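Local coordinates for macro domain-containing protein (Thermosipho africanus, PDB 7OMU) that carries a DarT-like region followed by a macro domain, the latter holding adenosine-5-diphosphoribose in its pocket, at residues E333-K344 against L371-I381. The protein carries 1 engineered substitution. Numbering follows the deposited sequence.
Sequences ESGLRWIVENYK and LMCRYLTKLEI
Tyr375 and Leu336 interlock as reciprocal knobs between two nearly parallel helices, whose axes come within 9.4 Å at a crossing angle of -17°. Leu336 sits among Leu371, Met372, Tyr375 and Leu376. Leu336 CD1 lies 3.8 Å from Leu371 CG, while its CD2 meets Leu376. Tyr375 in turn fits among Glu333, Leu336, Arg337 and Val340. Further along, Ile339 CG2 touches both Leu376 and Leu379, and Val340 CG2 reaches Leu379 CD1.

Tyr343 carries the apolar contact on to Leu379 and Ile381. Leu379 CG makes a CH-pi contact over the centre of the Tyr343 ring, 4.0 Å from the centroid. Ile381 CD1 approaches Tyr343 CD2 obliquely. With chi1 at 82°, Tyr343 CG sits between the backbone N and the carbonyl carbon, and the ring reaches both residues.

Polar bonds lie at both ends. Tyr375 OH donates to the anti lone pair of Glu333 OE2, at 2.9 Å, with carboxylate and ring planes 85° apart. The same OH accepts a weak bond from Arg337 NH2. Arg374 NH2 adds a long salt bridge to Glu333 OE2. At the other end, Glu380 N donates to Tyr343 OH at 3.0 Å. Lys344 NZ forms a weak salt bridge with Glu380 OE2 at 3.5 Å.

Both segments pack on the macro domain's mixed sheet: Ile339 and the loop residue Leu379 on Leu351, Leu376 on Val353. The contact thus joins an apolar seam to polar ends. Tyr375 packs its inner part on Leu336 and Val340, and its hydroxyl end lies between Glu333 and Arg337. Both tyrosine hydroxyls are bonded across the contact, Tyr375 as donor to a carboxylate and Tyr343 as acceptor from a backbone N-H. The two salt bridges are long and probably add little.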
ATOM      1  N   GLU A 333     -13.182  13.816  22.625  1.00 95.77           N
ATOM      2  CA  GLU A 333     -13.679  15.210  22.470  1.00 96.12           C
ATOM      3  C   GLU A 333     -12.521  16.173  22.755  1.00 93.96           C
ATOM      4  O   GLU A 333     -12.287  17.077  21.934  1.00 92.08           O
ATOM      5  CB  GLU A 333     -14.876  15.459  23.390  1.00 99.04           C
ATOM      6  CG  GLU A 333     -15.610  16.762  23.100  1.00101.37           C
ATOM      7  CD  GLU A 333     -17.126  16.668  23.130  1.00103.19           C
ATOM      8  OE1 GLU A 333     -17.651  15.683  23.699  1.00102.72           O
ATOM      9  OE2 GLU A 333     -17.781  17.575  22.570  1.00105.47           O
ATOM     10  N   SER A 334     -11.811  15.952  23.863  1.00 93.20           N
ATOM     11  CA  SER A 334     -10.610  16.719  24.285  1.00 93.89           C
ATOM     12  C   SER A 334      -9.573  16.744  23.157  1.00 90.23           C
ATOM     13  O   SER A 334      -9.195  17.844  22.725  1.00 88.50           O
ATOM     14  CB  SER A 334     -10.020  16.140  25.539  1.00 95.90           C
ATOM     15  OG  SER A 334      -8.824  16.826  25.878  1.00100.16           O
ATOM     16  N   GLY A 335      -9.128  15.567  22.714  1.00 88.17           N
ATOM     17  CA  GLY A 335      -8.108  15.402  21.662  1.00 87.62           C
ATOM     18  C   GLY A 335      -8.509  16.088  20.367  1.00 87.19           C
ATOM     19  O   GLY A 335      -7.633  16.701  19.731  1.00 88.87           O
ATOM     20  N   LEU A 336      -9.784  15.990  19.982  1.00 86.67           N
ATOM     21  CA  LEU A 336     -10.314  16.598  18.732  1.00 88.01           C
ATOM     22  C   LEU A 336     -10.244  18.124  18.848  1.00 89.72           C
ATOM     23  O   LEU A 336      -9.792  18.764  17.885  1.00 91.80           O
ATOM     24  CB  LEU A 336     -11.745  16.109  18.489  1.00 88.74           C
ATOM     25  CG  LEU A 336     -11.868  14.640  18.087  1.00 87.45           C
ATOM     26  CD1 LEU A 336     -13.302  14.151  18.219  1.00 87.51           C
ATOM     27  CD2 LEU A 336     -11.360  14.427  16.670  1.00 86.97           C
ATOM     28  N   ARG A 337     -10.657  18.675  19.992  1.00 91.43           N
ATOM     29  CA  ARG A 337     -10.534  20.124  20.309  1.00 92.20           C
ATOM     30  C   ARG A 337      -9.067  20.529  20.169  1.00 91.33           C
ATOM     31  O   ARG A 337      -8.799  21.548  19.506  1.00 91.26           O
ATOM     32  CB  ARG A 337     -11.047  20.419  21.722  1.00 95.11           C
ATOM     33  CG  ARG A 337     -10.856  21.862  22.170  1.00 98.83           C
ATOM     34  CD  ARG A 337     -11.693  22.230  23.385  1.00100.84           C
ATOM     35  NE  ARG A 337     -13.123  22.034  23.163  1.00100.27           N
ATOM     36  CZ  ARG A 337     -13.930  22.876  22.515  1.00100.78           C
ATOM     37  NH1 ARG A 337     -13.461  23.998  21.992  1.00101.36           N
ATOM     38  NH2 ARG A 337     -15.209  22.576  22.382  1.00102.03           N
ATOM     39  N   TRP A 338      -8.159  19.747  20.758  1.00 91.58           N
ATOM     40  CA  TRP A 338      -6.693  19.984  20.687  1.00 93.31           C
ATOM     41  C   TRP A 338      -6.295  20.177  19.222  1.00 92.57           C
ATOM     42  O   TRP A 338      -5.632  21.189  18.926  1.00 96.07           O
ATOM     43  CB  TRP A 338      -5.892  18.850  21.339  1.00 94.04           C
ATOM     44  CG  TRP A 338      -4.428  19.157  21.423  1.00 97.66           C
ATOM     45  CD1 TRP A 338      -3.763  19.696  22.484  1.00101.08           C
ATOM     46  CD2 TRP A 338      -3.443  18.969  20.388  1.00 99.21           C
ATOM     47  NE1 TRP A 338      -2.435  19.853  22.186  1.00102.48           N
ATOM     48  CE2 TRP A 338      -2.209  19.416  20.910  1.00 99.20           C
ATOM     49  CE3 TRP A 338      -3.479  18.466  19.081  1.00 98.24           C
ATOM     50  CZ2 TRP A 338      -1.030  19.377  20.169  1.00 99.12           C
ATOM     51  CZ3 TRP A 338      -2.314  18.427  18.348  1.00 97.78           C
ATOM     52  CH2 TRP A 338      -1.107  18.880  18.888  1.00 99.29           C
ATOM     53  N   ILE A 339      -6.700  19.248  18.350  1.00 89.74           N
ATOM     54  CA  ILE A 339      -6.374  19.265  16.893  1.00 87.87           C
ATOM     55  C   ILE A 339      -6.866  20.590  16.300  1.00 89.37           C
ATOM     56  O   ILE A 339      -6.047  21.301  15.681  1.00 91.28           O
ATOM     57  CB  ILE A 339      -6.968  18.032  16.185  1.00 85.57           C
ATOM     58  CG1 ILE A 339      -6.248  16.755  16.623  1.00 84.63           C
ATOM     59  CG2 ILE A 339      -6.951  18.207  14.671  1.00 84.74           C
ATOM     60  CD1 ILE A 339      -6.856  15.483  16.081  1.00 83.91           C
ATOM     61  N   VAL A 340      -8.142  20.921  16.509  1.00 89.43           N
ATOM     62  CA  VAL A 340      -8.788  22.159  15.979  1.00 92.98           C
ATOM     63  C   VAL A 340      -7.966  23.380  16.422  1.00 97.30           C
ATOM     64  O   VAL A 340      -7.718  24.265  15.583  1.00 98.07           O
ATOM     65  CB  VAL A 340     -10.262  22.260  16.424  1.00 92.63           C
ATOM     66  CG1 VAL A 340     -10.838  23.651  16.200  1.00 95.55           C
ATOM     67  CG2 VAL A 340     -11.133  21.216  15.740  1.00 89.26           C
ATOM     68  N   GLU A 341      -7.543  23.417  17.686  1.00101.75           N
ATOM     69  CA  GLU A 341      -6.863  24.591  18.296  1.00107.34           C
ATOM     70  C   GLU A 341      -5.408  24.702  17.807  1.00107.77           C
ATOM     71  O   GLU A 341      -4.905  25.838  17.744  1.00110.32           O
ATOM     72  CB  GLU A 341      -6.945  24.504  19.822  1.00110.61           C
ATOM     73  CG  GLU A 341      -8.349  24.741  20.357  1.00113.84           C
ATOM     74  CD  GLU A 341      -8.556  24.492  21.845  1.00116.03           C
ATOM     75  OE1 GLU A 341      -7.734  23.765  22.449  1.00115.95           O
ATOM     76  OE2 GLU A 341      -9.550  25.024  22.400  1.00116.76           O
ATOM     77  N   ASN A 342      -4.757  23.588  17.457  1.00107.16           N
ATOM     78  CA  ASN A 342      -3.274  23.519  17.367  1.00109.22           C
ATOM     79  C   ASN A 342      -2.772  23.165  15.957  1.00107.53           C
ATOM     80  O   ASN A 342      -1.539  23.225  15.759  1.00107.66           O
ATOM     81  CB  ASN A 342      -2.720  22.528  18.392  1.00110.36           C
ATOM     82  CG  ASN A 342      -2.941  22.990  19.816  1.00113.18           C
ATOM     83  OD1 ASN A 342      -2.425  24.030  20.220  1.00118.28           O
ATOM     84  ND2 ASN A 342      -3.710  22.235  20.579  1.00113.74           N
ATOM     85  N   TYR A 343      -3.640  22.811  15.007  1.00104.37           N
ATOM     86  CA  TYR A 343      -3.201  22.385  13.650  1.00103.22           C
ATOM     87  C   TYR A 343      -2.525  23.570  12.943  1.00105.46           C
ATOM     88  O   TYR A 343      -1.542  23.351  12.213  1.00105.94           O
ATOM     89  CB  TYR A 343      -4.353  21.771  12.851  1.00100.05           C
ATOM     90  CG  TYR A 343      -5.289  22.738  12.174  1.00 99.63           C
ATOM     91  CD1 TYR A 343      -6.382  23.259  12.843  1.00100.31           C
ATOM     92  CD2 TYR A 343      -5.112  23.097  10.849  1.00 98.86           C
ATOM     93  CE1 TYR A 343      -7.260  24.133  12.223  1.00100.98           C
ATOM     94  CE2 TYR A 343      -5.987  23.960  10.210  1.00100.17           C
ATOM     95  CZ  TYR A 343      -7.063  24.484  10.901  1.00100.38           C
ATOM     96  OH  TYR A 343      -7.932  25.341  10.288  1.00101.89           O
ATOM     97  N   LYS A 344      -3.013  24.788  13.186  1.00108.95           N
ATOM     98  CA  LYS A 344      -2.406  26.052  12.686  1.00111.67           C
ATOM     99  C   LYS A 344      -1.008  26.229  13.302  1.00111.04           C
ATOM    100  O   LYS A 344      -0.020  26.150  12.540  1.00107.54           O
ATOM    101  CB  LYS A 344      -3.324  27.238  13.001  1.00114.90           C
ATOM    102  CG  LYS A 344      -4.682  27.225  12.304  1.00114.56           C
ATOM    103  CD  LYS A 344      -4.631  27.627  10.838  1.00115.72           C
ATOM    104  CE  LYS A 344      -5.933  28.219  10.344  1.00117.91           C
ATOM    105  NZ  LYS A 344      -5.924  28.430   8.875  1.00118.75           N
ATOM    106  N   LEU A 371     -19.142  12.920  16.272  1.00 86.82           N
ATOM    107  CA  LEU A 371     -18.210  13.654  17.172  1.00 87.85           C
ATOM    108  C   LEU A 371     -16.962  14.081  16.388  1.00 87.82           C
ATOM    109  O   LEU A 371     -16.631  15.276  16.419  1.00 92.85           O
ATOM    110  CB  LEU A 371     -17.843  12.758  18.360  1.00 86.54           C
ATOM    111  CG  LEU A 371     -16.851  13.355  19.357  1.00 86.78           C
ATOM    112  CD1 LEU A 371     -17.311  14.725  19.846  1.00 87.95           C
ATOM    113  CD2 LEU A 371     -16.631  12.405  20.525  1.00 86.80           C
ATOM    114  N   MET A 372     -16.309  13.141  15.703  1.00 86.01           N
ATOM    115  CA  MET A 372     -15.067  13.383  14.923  1.00 85.72           C
ATOM    116  C   MET A 372     -15.352  14.407  13.819  1.00 86.11           C
ATOM    117  O   MET A 372     -14.547  15.338  13.662  1.00 87.42           O
ATOM    118  CB  MET A 372     -14.554  12.095  14.273  1.00 85.96           C
ATOM    119  CG  MET A 372     -13.933  11.116  15.239  1.00 84.79           C
ATOM    120  SD  MET A 372     -13.395   9.613  14.378  1.00 83.71           S
ATOM    121  CE  MET A 372     -11.876  10.199  13.636  1.00 80.77           C
ATOM    122  N   CYS A 373     -16.443  14.225  13.074  1.00 85.96           N
ATOM    123  CA  CYS A 373     -16.824  15.094  11.928  1.00 87.97           C
ATOM    124  C   CYS A 373     -17.095  16.512  12.440  1.00 88.57           C
ATOM    125  O   CYS A 373     -16.504  17.456  11.884  1.00 88.34           O
ATOM    126  CB  CYS A 373     -18.036  14.542  11.183  1.00 88.76           C
ATOM    127  SG  CYS A 373     -17.653  13.066  10.205  1.00 89.36           S
ATOM    128  N   ARG A 374     -17.933  16.637  13.475  1.00 89.51           N
ATOM    129  CA  ARG A 374     -18.271  17.912  14.163  1.00 91.60           C
ATOM    130  C   ARG A 374     -17.020  18.783  14.288  1.00 90.79           C
ATOM    131  O   ARG A 374     -17.109  19.974  13.969  1.00 93.23           O
ATOM    132  CB  ARG A 374     -18.822  17.657  15.570  1.00 95.69           C
ATOM    133  CG  ARG A 374     -20.317  17.381  15.638  1.00101.53           C
ATOM    134  CD  ARG A 374     -20.756  17.166  17.078  1.00105.87           C
ATOM    135  NE  ARG A 374     -20.245  18.223  17.955  1.00109.14           N
ATOM    136  CZ  ARG A 374     -19.878  18.072  19.232  1.00110.23           C
ATOM    137  NH1 ARG A 374     -19.958  16.895  19.836  1.00110.15           N
ATOM    138  NH2 ARG A 374     -19.415  19.109  19.908  1.00110.96           N
ATOM    139  N   TYR A 375     -15.906  18.207  14.747  1.00 88.26           N
ATOM    140  CA  TYR A 375     -14.659  18.940  15.077  1.00 89.78           C
ATOM    141  C   TYR A 375     -13.781  19.095  13.831  1.00 90.40           C
ATOM    142  O   TYR A 375     -13.319  20.220  13.564  1.00 93.36           O
ATOM    143  CB  TYR A 375     -13.917  18.242  16.218  1.00 90.40           C
ATOM    144  CG  TYR A 375     -14.457  18.585  17.582  1.00 93.05           C
ATOM    145  CD1 TYR A 375     -14.041  19.728  18.252  1.00 94.61           C
ATOM    146  CD2 TYR A 375     -15.405  17.784  18.195  1.00 93.43           C
ATOM    147  CE1 TYR A 375     -14.541  20.058  19.501  1.00 95.01           C
ATOM    148  CE2 TYR A 375     -15.921  18.103  19.441  1.00 96.01           C
ATOM    149  CZ  TYR A 375     -15.488  19.243  20.097  1.00 95.70           C
ATOM    150  OH  TYR A 375     -15.990  19.546  21.330  1.00 95.92           O
ATOM    151  N   LEU A 376     -13.551  18.004  13.099  1.00 89.85           N
ATOM    152  CA  LEU A 376     -12.542  17.956  12.007  1.00 89.92           C
ATOM    153  C   LEU A 376     -13.066  18.662  10.752  1.00 92.48           C
ATOM    154  O   LEU A 376     -12.249  18.936   9.854  1.00 96.80           O
ATOM    155  CB  LEU A 376     -12.188  16.496  11.719  1.00 87.66           C
ATOM    156  CG  LEU A 376     -11.448  15.775  12.840  1.00 87.59           C
ATOM    157  CD1 LEU A 376     -11.348  14.288  12.551  1.00 86.34           C
ATOM    158  CD2 LEU A 376     -10.065  16.371  13.043  1.00 87.93           C
ATOM    159  N   THR A 377     -14.366  18.953  10.684  1.00 92.94           N
ATOM    160  CA  THR A 377     -14.964  19.732   9.568  1.00 94.08           C
ATOM    161  C   THR A 377     -14.475  21.181   9.671  1.00 95.06           C
ATOM    162  O   THR A 377     -14.347  21.833   8.625  1.00 97.11           O
ATOM    163  CB  THR A 377     -16.492  19.590   9.549  1.00 93.68           C
ATOM    164  OG1 THR A 377     -16.929  19.956   8.241  1.00 96.61           O
ATOM    165  CG2 THR A 377     -17.188  20.422  10.601  1.00 93.63           C
ATOM    166  N   LYS A 378     -14.187  21.647  10.887  1.00 97.17           N
ATOM    167  CA  LYS A 378     -13.660  23.011  11.153  1.00 99.91           C
ATOM    168  C   LYS A 378     -12.292  23.182  10.474  1.00101.30           C
ATOM    169  O   LYS A 378     -12.013  24.304  10.027  1.00106.70           O
ATOM    170  CB  LYS A 378     -13.547  23.273  12.657  1.00100.75           C
ATOM    171  CG  LYS A 378     -14.844  23.217  13.457  1.00102.36           C
ATOM    172  CD  LYS A 378     -14.650  23.607  14.922  1.00106.61           C
ATOM    173  CE  LYS A 378     -15.575  22.923  15.915  1.00107.98           C
ATOM    174  NZ  LYS A 378     -16.837  23.671  16.138  1.00110.21           N
ATOM    175  N   LEU A 379     -11.470  22.126  10.401  1.00 99.62           N
ATOM    176  CA  LEU A 379     -10.087  22.190   9.842  1.00100.55           C
ATOM    177  C   LEU A 379     -10.116  22.750   8.417  1.00103.00           C
ATOM    178  O   LEU A 379     -10.924  22.254   7.616  1.00104.74           O
ATOM    179  CB  LEU A 379      -9.450  20.797   9.849  1.00 98.26           C
ATOM    180  CG  LEU A 379      -8.572  20.490  11.058  1.00 99.36           C
ATOM    181  CD1 LEU A 379      -9.340  20.711  12.355  1.00100.76           C
ATOM    182  CD2 LEU A 379      -8.030  19.072  10.986  1.00 97.63           C
ATOM    183  N   GLU A 380      -9.243  23.722   8.125  1.00105.28           N
ATOM    184  CA  GLU A 380      -9.087  24.365   6.790  1.00106.47           C
ATOM    185  C   GLU A 380      -7.955  23.676   6.013  1.00103.05           C
ATOM    186  O   GLU A 380      -7.280  24.363   5.219  1.00102.91           O
ATOM    187  CB  GLU A 380      -8.785  25.857   6.932  1.00111.11           C
ATOM    188  CG  GLU A 380      -9.779  26.630   7.782  1.00113.98           C
ATOM    189  CD  GLU A 380      -9.504  28.128   7.812  1.00118.70           C
ATOM    190  OE1 GLU A 380      -9.389  28.724   6.721  1.00118.20           O
ATOM    191  OE2 GLU A 380      -9.383  28.700   8.922  1.00122.44           O
ATOM    192  N   ILE A 381      -7.764  22.370   6.229  1.00 99.52           N
ATOM    193  CA  ILE A 381      -6.738  21.525   5.544  1.00 97.68           C
ATOM    194  C   ILE A 381      -7.401  20.217   5.120  1.00 92.37           C
ATOM    195  O   ILE A 381      -8.444  19.858   5.662  1.00 91.45           O
ATOM    196  CB  ILE A 381      -5.536  21.265   6.473  1.00 99.58           C
ATOM    197  CG1 ILE A 381      -5.970  20.715   7.837  1.00100.35           C
ATOM    198  CG2 ILE A 381      -4.688  22.517   6.614  1.00101.06           C
ATOM    199  CD1 ILE A 381      -4.850  20.090   8.634  1.00 99.43           C
TER